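PDB 5MQR: beta-L-arabinobiosidase, which is a glycoside hydrolase that probably acts on arabinose-containing plant pectin glycans and also carries a sialidase-like beta-propeller. Local coordinates for residues Glu470-Phe475 with Glu533-Thr538; Ile822-Tyr827 with Tyr889-Phe894; Asn75-Leu80 with Ile148-Val153. One frame throughout, in Å; residues are numbered along the deposited sequence. Where two conformers were deposited one is given.

The three contacts lie in separate parts of one chain, with no atoms of one nearer than about 33 Å to those of another. Interaction 3 sets the first strand of one N-terminal beta-propeller blade against the irregular start of the next, interaction 1 pairs two neighbouring strands of a beta-sandwich, and interaction 2 packs a long helix on a short helical turn in the mainly helical hydrolase domain. Interactions 2 and 3 are wholly buried, whereas interaction 1 has one face in the core and the other partly exposed. Their chemistry follows suit: backbone bonding in interaction 1, ring and methyl packing in interaction 2, and a polar network of glutamine, arginine and histidine in interaction 3.

Interaction 1: residues Glu470-Phe475 with Glu533-Thr538; sequences ELKVSF and EAVLST
Leu471 pairs with Leu536, and Val473 with Ala534, to make the two hydrogen-bonded steps of an antiparallel strand pair in one sheet of a beta-sandwich, within the region related to sialidase carbohydrate-binding modules. The segments run at 169° to each other.

Backbone bonding does most of the work. Leu471 N gives its hydrogen to Leu536 O at 3.0 Å, and Leu536 N returns one to Leu471 O at 2.9 Å, almost straight at 176°. Two residues on, Val473 N reaches Ala534 O at 2.9 Å and Ala534 N meets Val473 O at 2.8 Å. At the non-hydrogen-bonded pairs between and beyond, CA-H groups turn to the same carbonyls, as where Lys472 CA sits 3.3 Å from Ala534 O.

Apolar packing belongs to the face carrying Leu471, Val473, Ala534 and Leu536. These four look into the sandwich, where Ile564 and Ile567 of strand 564-570 and Phe491 of strand 487-492 meet them from the second sheet. On the other, partly exposed face, Lys472 and Val535 lie side by side and point the same way, with Lys472 CD 4.1 Å from Val535 CG2.

The polar side-chain contact closes the end of the pair. Glu470 bends at its second torsion (chi2 -71°), which folds the carboxylate back over Ser537. Replacing Glu470 by an alanine removes the carboxylate and is likely to leave the Ser537 hydroxyl without that acceptor and freer to turn, with the amide of Asp540 as its remaining partner. Glu470 is itself held through its backbone, N to Asp613 and O to Ser611. Ser537 OG donates to Glu470 OE2, though the modelled 2.5 Å is very short and the exact length doubtful.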
loop_
_atom_site.group_PDB
_atom_site.type_symbol
_atom_site.label_atom_id
_atom_site.label_comp_id
_atom_site.label_asym_id
_atom_site.label_seq_id
_atom_site.Cartn_x
_atom_site.Cartn_y
_atom_site.Cartn_z
ATOM N N GLU A 470 -10.529 -9.376 -15.908
ATOM C CA GLU A 470 -10.519 -8.896 -17.291
ATOM C C GLU A 470 -9.303 -7.976 -17.445
ATOM O O GLU A 470 -9.119 -7.035 -16.651
ATOM C CB GLU A 470 -11.798 -8.131 -17.608
ATOM C CG GLU A 470 -13.081 -8.934 -17.420
ATOM C CD GLU A 470 -13.258 -10.025 -18.480
ATOM O OE1 GLU A 470 -13.195 -9.709 -19.698
ATOM O OE2 GLU A 470 -13.457 -11.204 -18.094
ATOM N N LEU A 471 -8.468 -8.271 -18.441
ATOM C CA LEU A 471 -7.212 -7.570 -18.631
ATOM C C LEU A 471 -6.940 -7.277 -20.095
ATOM O O LEU A 471 -7.051 -8.176 -20.947
ATOM C CB LEU A 471 -6.075 -8.411 -18.052
ATOM C CG LEU A 471 -4.652 -7.881 -18.101
ATOM C CD1 LEU A 471 -4.516 -6.604 -17.296
ATOM C CD2 LEU A 471 -3.699 -8.922 -17.553
ATOM N N LYS A 472 -6.578 -6.027 -20.385
ATOM C CA LYS A 472 -5.943 -5.676 -21.661
ATOM C C LYS A 472 -4.522 -5.278 -21.389
ATOM O O LYS A 472 -4.259 -4.586 -20.442
ATOM C CB LYS A 472 -6.649 -4.547 -22.419
ATOM C CG LYS A 472 -8.145 -4.749 -22.538
ATOM C CD LYS A 472 -8.745 -4.050 -23.770
ATOM C CE LYS A 472 -10.244 -4.335 -23.923
ATOM N NZ LYS A 472 -11.032 -3.423 -23.038
ATOM N N VAL A 473 -3.624 -5.761 -22.234
ATOM C CA VAL A 473 -2.196 -5.515 -22.170
ATOM C C VAL A 473 -1.782 -5.090 -23.560
ATOM O O VAL A 473 -2.024 -5.820 -24.504
ATOM C CB VAL A 473 -1.432 -6.804 -21.792
ATOM C CG1 VAL A 473 0.082 -6.568 -21.796
ATOM C CG2 VAL A 473 -1.897 -7.285 -20.425
ATOM N N SER A 474 -1.179 -3.921 -23.712
ATOM C CA SER A 474 -0.635 -3.566 -25.004
ATOM C C SER A 474 0.783 -3.055 -24.896
ATOM O O SER A 474 1.209 -2.569 -23.852
ATOM C CB SER A 474 -1.525 -2.558 -25.716
ATOM O OG SER A 474 -1.558 -1.371 -24.976
ATOM N N PHE A 475 1.519 -3.212 -25.983
ATOM C CA PHE A 475 2.908 -2.794 -26.034
ATOM C C PHE A 475 3.383 -2.872 -27.459
ATOM O O PHE A 475 2.803 -3.596 -28.268
ATOM C CB PHE A 475 3.814 -3.657 -25.112
ATOM C CG PHE A 475 3.723 -5.142 -25.367
ATOM C CD1 PHE A 475 4.561 -5.753 -26.294
ATOM C CD2 PHE A 475 2.807 -5.928 -24.677
ATOM C CE1 PHE A 475 4.472 -7.106 -26.541
ATOM C CE2 PHE A 475 2.722 -7.294 -24.925
ATOM C CZ PHE A 475 3.551 -7.878 -25.858
ATOM N N GLU A 533 -1.666 -6.182 -28.832
ATOM C CA GLU A 533 -2.686 -6.041 -27.778
ATOM C C GLU A 533 -3.223 -7.421 -27.440
ATOM O O GLU A 533 -3.620 -8.182 -28.300
ATOM C CB GLU A 533 -3.852 -5.097 -28.150
ATOM C CG GLU A 533 -4.749 -4.773 -26.936
ATOM C CD GLU A 533 -5.779 -3.675 -27.165
ATOM O OE1 GLU A 533 -5.956 -3.255 -28.321
ATOM O OE2 GLU A 533 -6.431 -3.239 -26.173
ATOM N N ALA A 534 -3.195 -7.755 -26.164
ATOM C CA ALA A 534 -3.702 -9.017 -25.677
ATOM C C ALA A 534 -4.902 -8.722 -24.755
ATOM O O ALA A 534 -4.796 -7.902 -23.834
ATOM C CB ALA A 534 -2.614 -9.768 -24.946
ATOM N N VAL A 535 -6.031 -9.387 -25.015
ATOM C CA VAL A 535 -7.230 -9.271 -24.198
ATOM C C VAL A 535 -7.520 -10.638 -23.575
ATOM O O VAL A 535 -7.760 -11.605 -24.304
ATOM C CB VAL A 535 -8.425 -8.813 -25.047
ATOM C CG1 VAL A 535 -9.675 -8.653 -24.176
ATOM C CG2 VAL A 535 -8.054 -7.531 -25.793
ATOM N N LEU A 536 -7.465 -10.689 -22.239
ATOM C CA LEU A 536 -7.592 -11.902 -21.454
ATOM C C LEU A 536 -8.827 -11.812 -20.549
ATOM O O LEU A 536 -9.070 -10.780 -19.931
ATOM C CB LEU A 536 -6.365 -12.116 -20.574
ATOM C CG LEU A 536 -5.030 -12.279 -21.302
ATOM C CD1 LEU A 536 -4.363 -10.932 -21.558
ATOM C CD2 LEU A 536 -4.112 -13.178 -20.500
ATOM N N SER A 537 -9.572 -12.906 -20.449
ATOM C CA SER A 537 -10.725 -12.998 -19.531
ATOM C C SER A 537 -10.599 -14.278 -18.718
ATOM O O SER A 537 -10.600 -15.364 -19.292
ATOM C CB SER A 537 -12.048 -12.990 -20.315
ATOM O OG SER A 537 -13.156 -13.246 -19.469
ATOM N N THR A 538 -10.499 -14.154 -17.402
ATOM C CA THR A 538 -10.399 -15.333 -16.551
ATOM C C THR A 538 -11.710 -16.097 -16.493
ATOM O O THR A 538 -11.704 -17.339 -16.521
ATOM C CB THR A 538 -9.872 -15.015 -15.146
ATOM O OG1 THR A 538 -10.741 -14.095 -14.490
ATOM C CG2 THR A 538 -8.462 -14.408 -15.231
#

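Interaction 2: residues Ile822-Tyr827 with Tyr889-Phe894; sequences INSYMY and YIPWYF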
loop_
_atom_site.group_PDB
_atom_site.type_symbol
_atom_site.label_atom_id
_atom_site.label_comp_id
_atom_site.label_asym_id
_atom_site.label_seq_id
_atom_site.Cartn_x
_atom_site.Cartn_y
_atom_site.Cartn_z
ATOM N N ILE A 822 -35.192 26.922 8.299
ATOM C CA ILE A 822 -35.482 27.467 6.963
ATOM C C ILE A 822 -34.606 28.683 6.640
ATOM O O ILE A 822 -34.197 28.851 5.501
ATOM C CB ILE A 822 -36.989 27.755 6.727
ATOM C CG1 ILE A 822 -37.210 28.269 5.297
ATOM C CG2 ILE A 822 -37.530 28.770 7.716
ATOM C CD1 ILE A 822 -38.629 28.138 4.777
ATOM N N ASN A 823 -34.279 29.496 7.640
ATOM C CA ASN A 823 -33.374 30.636 7.419
ATOM C C ASN A 823 -31.950 30.234 7.005
ATOM O O ASN A 823 -31.386 30.862 6.116
ATOM C CB ASN A 823 -33.363 31.584 8.614
ATOM C CG ASN A 823 -34.644 32.384 8.701
ATOM O OD1 ASN A 823 -34.866 33.278 7.873
ATOM N ND2 ASN A 823 -35.530 32.031 9.655
ATOM N N SER A 824 -31.387 29.201 7.625
ATOM C CA SER A 824 -30.069 28.738 7.251
ATOM C C SER A 824 -30.127 28.063 5.881
ATOM O O SER A 824 -29.212 28.208 5.076
ATOM C CB SER A 824 -29.536 27.753 8.291
ATOM O OG SER A 824 -29.359 28.377 9.543
ATOM N N TYR A 825 -31.198 27.302 5.647
ATOM C CA TYR A 825 -31.366 26.606 4.389
ATOM C C TYR A 825 -31.393 27.611 3.225
ATOM O O TYR A 825 -30.764 27.396 2.188
ATOM C CB TYR A 825 -32.666 25.784 4.332
ATOM C CG TYR A 825 -32.891 24.676 5.340
ATOM C CD1 TYR A 825 -31.864 24.147 6.128
ATOM C CD2 TYR A 825 -34.149 24.122 5.459
ATOM C CE1 TYR A 825 -32.108 23.129 7.034
ATOM C CE2 TYR A 825 -34.405 23.097 6.347
ATOM C CZ TYR A 825 -33.392 22.611 7.145
ATOM O OH TYR A 825 -33.698 21.594 8.021
HETATM N N MSE A 826 -32.128 28.696 3.406
HETATM C CA MSE A 826 -32.274 29.699 2.354
HETATM C C MSE A 826 -30.977 30.444 2.216
HETATM O O MSE A 826 -30.565 30.721 1.081
HETATM C CB MSE A 826 -33.465 30.603 2.587
HETATM C CG MSE A 826 -34.781 29.803 2.543
HETATM SE SE MSE A 826 -35.133 28.940 0.817
HETATM C CE MSE A 826 -35.515 30.523 -0.275
ATOM N N TYR A 827 -30.296 30.726 3.336
ATOM C CA TYR A 827 -28.926 31.252 3.261
ATOM C C TYR A 827 -28.059 30.361 2.357
ATOM O O TYR A 827 -27.429 30.843 1.405
ATOM C CB TYR A 827 -28.269 31.376 4.645
ATOM C CG TYR A 827 -26.806 31.674 4.535
ATOM C CD1 TYR A 827 -26.356 32.964 4.260
ATOM C CD2 TYR A 827 -25.859 30.660 4.651
ATOM C CE1 TYR A 827 -24.999 33.245 4.124
ATOM C CE2 TYR A 827 -24.503 30.933 4.520
ATOM C CZ TYR A 827 -24.077 32.220 4.258
ATOM O OH TYR A 827 -22.735 32.466 4.128
ATOM N N TYR A 889 -27.737 24.433 15.528
ATOM C CA TYR A 889 -26.463 24.153 14.896
ATOM C C TYR A 889 -26.508 24.229 13.375
ATOM O O TYR A 889 -25.461 24.310 12.764
ATOM C CB TYR A 889 -25.905 22.803 15.346
ATOM C CG TYR A 889 -25.493 22.765 16.810
ATOM C CD1 TYR A 889 -24.548 23.659 17.333
ATOM C CD2 TYR A 889 -26.040 21.816 17.672
ATOM C CE1 TYR A 889 -24.195 23.609 18.682
ATOM C CE2 TYR A 889 -25.690 21.760 19.009
ATOM C CZ TYR A 889 -24.786 22.653 19.515
ATOM O OH TYR A 889 -24.477 22.545 20.848
ATOM N N ILE A 890 -27.698 24.296 12.775
ATOM C CA ILE A 890 -27.855 24.308 11.309
ATOM C C ILE A 890 -27.155 25.494 10.628
ATOM O O ILE A 890 -26.627 25.320 9.554
ATOM C CB ILE A 890 -29.333 24.198 10.889
ATOM C CG1 ILE A 890 -29.899 22.837 11.321
ATOM C CG2 ILE A 890 -29.522 24.273 9.378
ATOM C CD1 ILE A 890 -31.404 22.721 11.124
ATOM N N PRO A 891 -27.071 26.678 11.265
ATOM C CA PRO A 891 -26.264 27.707 10.603
ATOM C C PRO A 891 -24.865 27.233 10.145
ATOM O O PRO A 891 -24.429 27.611 9.045
ATOM C CB PRO A 891 -26.158 28.799 11.663
ATOM C CG PRO A 891 -27.428 28.652 12.446
ATOM C CD PRO A 891 -27.593 27.157 12.549
ATOM N N TRP A 892 -24.189 26.418 10.961
ATOM C CA TRP A 892 -22.871 25.873 10.598
ATOM C C TRP A 892 -22.884 24.784 9.509
ATOM O O TRP A 892 -21.866 24.534 8.885
ATOM C CB TRP A 892 -22.141 25.327 11.822
ATOM C CG TRP A 892 -21.643 26.399 12.677
ATOM C CD1 TRP A 892 -20.516 27.136 12.489
ATOM C CD2 TRP A 892 -22.258 26.899 13.854
ATOM N NE1 TRP A 892 -20.378 28.042 13.483
ATOM C CE2 TRP A 892 -21.425 27.918 14.350
ATOM C CE3 TRP A 892 -23.410 26.554 14.568
ATOM C CZ2 TRP A 892 -21.714 28.627 15.510
ATOM C CZ3 TRP A 892 -23.715 27.269 15.731
ATOM C CH2 TRP A 892 -22.866 28.297 16.184
ATOM N N TYR A 893 -24.016 24.145 9.286
ATOM C CA TYR A 893 -24.199 23.268 8.117
ATOM C C TYR A 893 -23.886 24.002 6.803
ATOM O O TYR A 893 -23.451 23.383 5.839
ATOM C CB TYR A 893 -25.634 22.715 8.094
ATOM C CG TYR A 893 -25.900 21.622 7.121
ATOM C CD1 TYR A 893 -26.153 21.912 5.806
ATOM C CD2 TYR A 893 -25.980 20.295 7.534
ATOM C CE1 TYR A 893 -26.388 20.908 4.887
ATOM C CE2 TYR A 893 -26.248 19.278 6.635
ATOM C CZ TYR A 893 -26.453 19.591 5.302
ATOM O OH TYR A 893 -26.728 18.614 4.361
ATOM N N PHE A 894 -24.100 25.314 6.780
ATOM C CA PHE A 894 -23.836 26.120 5.595
ATOM C C PHE A 894 -22.750 27.147 5.825
ATOM O O PHE A 894 -22.634 28.103 5.065
ATOM C CB PHE A 894 -25.134 26.798 5.137
ATOM C CG PHE A 894 -26.272 25.857 4.988
ATOM C CD1 PHE A 894 -26.465 25.160 3.810
ATOM C CD2 PHE A 894 -27.134 25.637 6.031
ATOM C CE1 PHE A 894 -27.515 24.251 3.680
ATOM C CE2 PHE A 894 -28.187 24.741 5.910
ATOM C CZ PHE A 894 -28.385 24.047 4.730
HETATM O O HOH W 1 -20.685 30.651 4.162
#
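Phe894 lies against helix 820-839 at Ser824 and Tyr825, and this is the tight part of the contact. Ser824 O stands 3.4 Å above one face of the Phe894 ring, offset toward its rim near CD2, while Tyr893 of the same turn covers the opposite face. Phe894 CE2 comes in at the edge of the Tyr825 ring, 3.7 Å from Tyr825 CD1. Ile890 fills the neighbouring position: its CG1 swings beside the backbone N (chi1 -65°), which turns the CG2 branch to the helix, 3.6 Å from Ser824 CB and also touching Tyr825 CE1. The small serine lets the two backbones come close beside Pro891, and its hydroxyl is satisfied within its own helix by Pro820 O.

The Tyr827 side is looser, with a single water bridging it. There Phe894 O sits at the ring edge, 3.4 Å from Tyr827 CE2, and the water, bonded to Tyr827 OH at 2.7 Å, makes a weak, longer bond to the same carbonyl.

The setting is consistent with the (alpha/alpha)6 barrel of six-hairpin glycosidases. Helix 820-839 is backed by helices 768-788 and 843-864, and the 890-893 turn rests on helix 948-964, whose Gln953 also binds Tyr825 OH.

Interaction 3: residues Asn75-Leu80 with Ile148-Val153; sequences NHQPML and IMHQRV. With EDO (1,2-ethanediol), chain H.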
loop_
_atom_site.group_PDB
_atom_site.type_symbol
_atom_site.label_atom_id
_atom_site.label_comp_id
_atom_site.label_asym_id
_atom_site.label_seq_id
_atom_site.Cartn_x
_atom_site.Cartn_y
_atom_site.Cartn_z
ATOM N N ASN A 75 33.137 -19.259 -6.507
ATOM C CA ASN A 75 33.022 -17.888 -6.045
ATOM C C ASN A 75 31.833 -17.852 -5.080
ATOM O O ASN A 75 30.730 -18.254 -5.467
ATOM C CB ASN A 75 32.781 -16.936 -7.224
ATOM C CG ASN A 75 33.876 -17.009 -8.302
ATOM O OD1 ASN A 75 34.975 -16.466 -8.124
ATOM N ND2 ASN A 75 33.568 -17.678 -9.430
ATOM N N HIS A 76 32.033 -17.369 -3.842
ATOM C CA HIS A 76 31.021 -17.518 -2.784
ATOM C C HIS A 76 31.206 -16.503 -1.657
ATOM O O HIS A 76 32.192 -15.762 -1.633
ATOM C CB HIS A 76 31.106 -18.944 -2.240
ATOM C CG HIS A 76 29.917 -19.411 -1.467
ATOM N ND1 HIS A 76 28.614 -19.077 -1.783
ATOM C CD2 HIS A 76 29.837 -20.258 -0.413
ATOM C CE1 HIS A 76 27.793 -19.679 -0.952
ATOM N NE2 HIS A 76 28.508 -20.405 -0.111
ATOM N N GLN A 77 30.221 -16.453 -0.758
ATOM C CA GLN A 77 30.320 -15.755 0.526
ATOM C C GLN A 77 30.568 -14.260 0.381
ATOM O O GLN A 77 31.633 -13.752 0.785
ATOM C CB GLN A 77 31.396 -16.404 1.380
ATOM C CG GLN A 77 31.362 -15.947 2.828
ATOM C CD GLN A 77 31.224 -17.095 3.785
ATOM O OE1 GLN A 77 30.317 -17.094 4.633
ATOM N NE2 GLN A 77 32.084 -18.113 3.634
ATOM N N PRO A 78 29.597 -13.553 -0.228
ATOM C CA PRO A 78 29.774 -12.125 -0.376
ATOM C C PRO A 78 29.559 -11.350 0.919
ATOM O O PRO A 78 28.813 -11.800 1.795
ATOM C CB PRO A 78 28.735 -11.741 -1.442
ATOM C CG PRO A 78 27.663 -12.756 -1.290
ATOM C CD PRO A 78 28.356 -14.024 -0.871
HETATM N N MSE A 79 30.230 -10.209 1.009
HETATM C CA MSE A 79 30.035 -9.202 2.059
HETATM C C MSE A 79 29.755 -7.898 1.375
HETATM O O MSE A 79 30.153 -7.686 0.223
HETATM C CB MSE A 79 31.267 -9.035 2.942
HETATM C CG MSE A 79 31.757 -10.360 3.522
HETATM SE SE MSE A 79 30.552 -10.931 4.974
HETATM C CE MSE A 79 30.511 -12.874 4.573
ATOM N N LEU A 80 29.057 -7.006 2.072
ATOM C CA LEU A 80 28.633 -5.730 1.495
ATOM C C LEU A 80 28.739 -4.563 2.473
ATOM O O LEU A 80 28.372 -4.682 3.647
ATOM C CB LEU A 80 27.200 -5.861 0.981
ATOM C CG LEU A 80 26.620 -4.754 0.096
ATOM C CD1 LEU A 80 27.286 -4.687 -1.270
ATOM C CD2 LEU A 80 25.126 -5.026 -0.049
ATOM N N ILE A 148 43.358 -21.635 2.863
ATOM C CA ILE A 148 41.989 -21.424 2.451
ATOM C C ILE A 148 41.470 -20.207 3.198
ATOM O O ILE A 148 41.659 -20.089 4.400
ATOM C CB ILE A 148 41.091 -22.645 2.768
ATOM C CG1 ILE A 148 41.624 -23.915 2.078
ATOM C CG2 ILE A 148 39.632 -22.388 2.376
ATOM C CD1 ILE A 148 41.675 -23.874 0.561
HETATM N N MSE A 149 40.796 -19.316 2.468
HETATM C CA MSE A 149 40.180 -18.125 3.040
HETATM C C MSE A 149 38.760 -18.454 3.379
HETATM O O MSE A 149 38.109 -19.247 2.697
HETATM C CB MSE A 149 40.259 -16.875 2.129
HETATM C CG MSE A 149 41.722 -16.502 1.901
HETATM SE SE MSE A 149 41.982 -14.596 1.502
HETATM C CE MSE A 149 41.761 -13.917 3.353
ATOM N N HIS A 150 38.293 -17.847 4.468
ATOM C CA HIS A 150 36.936 -18.002 4.944
ATOM C C HIS A 150 36.639 -16.897 5.950
ATOM O O HIS A 150 37.354 -16.786 6.945
ATOM C CB HIS A 150 36.742 -19.354 5.627
ATOM C CG HIS A 150 35.308 -19.640 5.935
ATOM N ND1 HIS A 150 34.728 -19.326 7.147
ATOM C CD2 HIS A 150 34.316 -20.137 5.159
ATOM C CE1 HIS A 150 33.452 -19.660 7.116
ATOM N NE2 HIS A 150 33.180 -20.163 5.924
ATOM N N GLN A 151 35.623 -16.093 5.657
ATOM C CA GLN A 151 35.185 -14.942 6.467
ATOM C C GLN A 151 33.691 -14.971 6.571
ATOM O O GLN A 151 33.040 -15.184 5.547
ATOM C CB GLN A 151 35.350 -13.609 5.707
ATOM C CG GLN A 151 36.705 -13.146 5.451
ATOM C CD GLN A 151 37.319 -13.715 4.210
ATOM O OE1 GLN A 151 38.231 -14.493 4.312
ATOM N NE2 GLN A 151 36.853 -13.300 3.042
ATOM N N ARG A 152 33.147 -14.624 7.728
ATOM C CA ARG A 152 31.703 -14.344 7.851
ATOM C C ARG A 152 31.420 -12.855 7.971
ATOM O O ARG A 152 30.244 -12.467 8.052
ATOM C CB ARG A 152 31.126 -15.065 9.066
ATOM C CG ARG A 152 31.330 -16.565 9.071
ATOM C CD ARG A 152 30.519 -17.219 7.972
ATOM N NE ARG A 152 30.193 -18.593 8.329
ATOM C CZ ARG A 152 29.866 -19.563 7.468
ATOM N NH1 ARG A 152 29.752 -19.327 6.147
ATOM N NH2 ARG A 152 29.613 -20.791 7.949
ATOM N N VAL A 153 32.496 -12.050 8.034
ATOM C CA VAL A 153 32.432 -10.598 8.159
ATOM C C VAL A 153 33.594 -10.033 7.362
ATOM O O VAL A 153 34.709 -10.540 7.453
ATOM C CB VAL A 153 32.503 -10.090 9.640
ATOM C CG1 VAL A 153 33.716 -10.617 10.399
ATOM C CG2 VAL A 153 32.485 -8.557 9.696
HETATM C C1 EDO H . 31.215 -23.016 5.895
HETATM O O1 EDO H . 31.105 -22.093 4.786
HETATM C C2 EDO H . 29.918 -23.808 6.123
HETATM O O2 EDO H . 29.675 -24.125 7.497
HETATM O O HOH W 2 34.262 -12.680 1.530
#
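Gln77 and Arg152 meet in a polar pocket of the N-terminal beta-propeller, between strands 74-83 and 148-157, each the first strand of its own four-stranded blade. Arg152 NH1 donates to Gln77 OE1 at 2.8 Å, in the carbonyl plane and on a lone pair, with the oxygen also lying in the guanidinium plane. The side chains cross at about a right angle and the two planes are 65° apart. The Gln77 chain leaves with CG opposite the backbone N (chi1 -167°) and then bends at chi2, which turns the amide toward Arg152; its CD passes 3.2 Å from Gln151 O. The amide stands nearly square to the His150 ring, NE2 of Gln77 being 3.3 Å from NE2 of His150. His150 CE1 in turn lies 3.5 Å above the centre of the Arg152 guanidinium.

Two residues on, the selenium of the selenomethionine Met79 rests 3.5 Å from Arg152 O. A water joins Gln77 O to Gln151 NE2, weakly at the latter end.

An ethanediol, probably from the crystallisation liquor, accepts a bond from His150 NE2 at its O1, 3.1 Å away. Glu247 forms a salt bridge with Arg152 NE, and Glu248 bonds to His150 ND1, which hold these two side chains in place. With Lys310 NZ also bonded to Gln77 OE1, two basic side chains grip one amide oxygen, which would probably polarise the amide and fix its rotation.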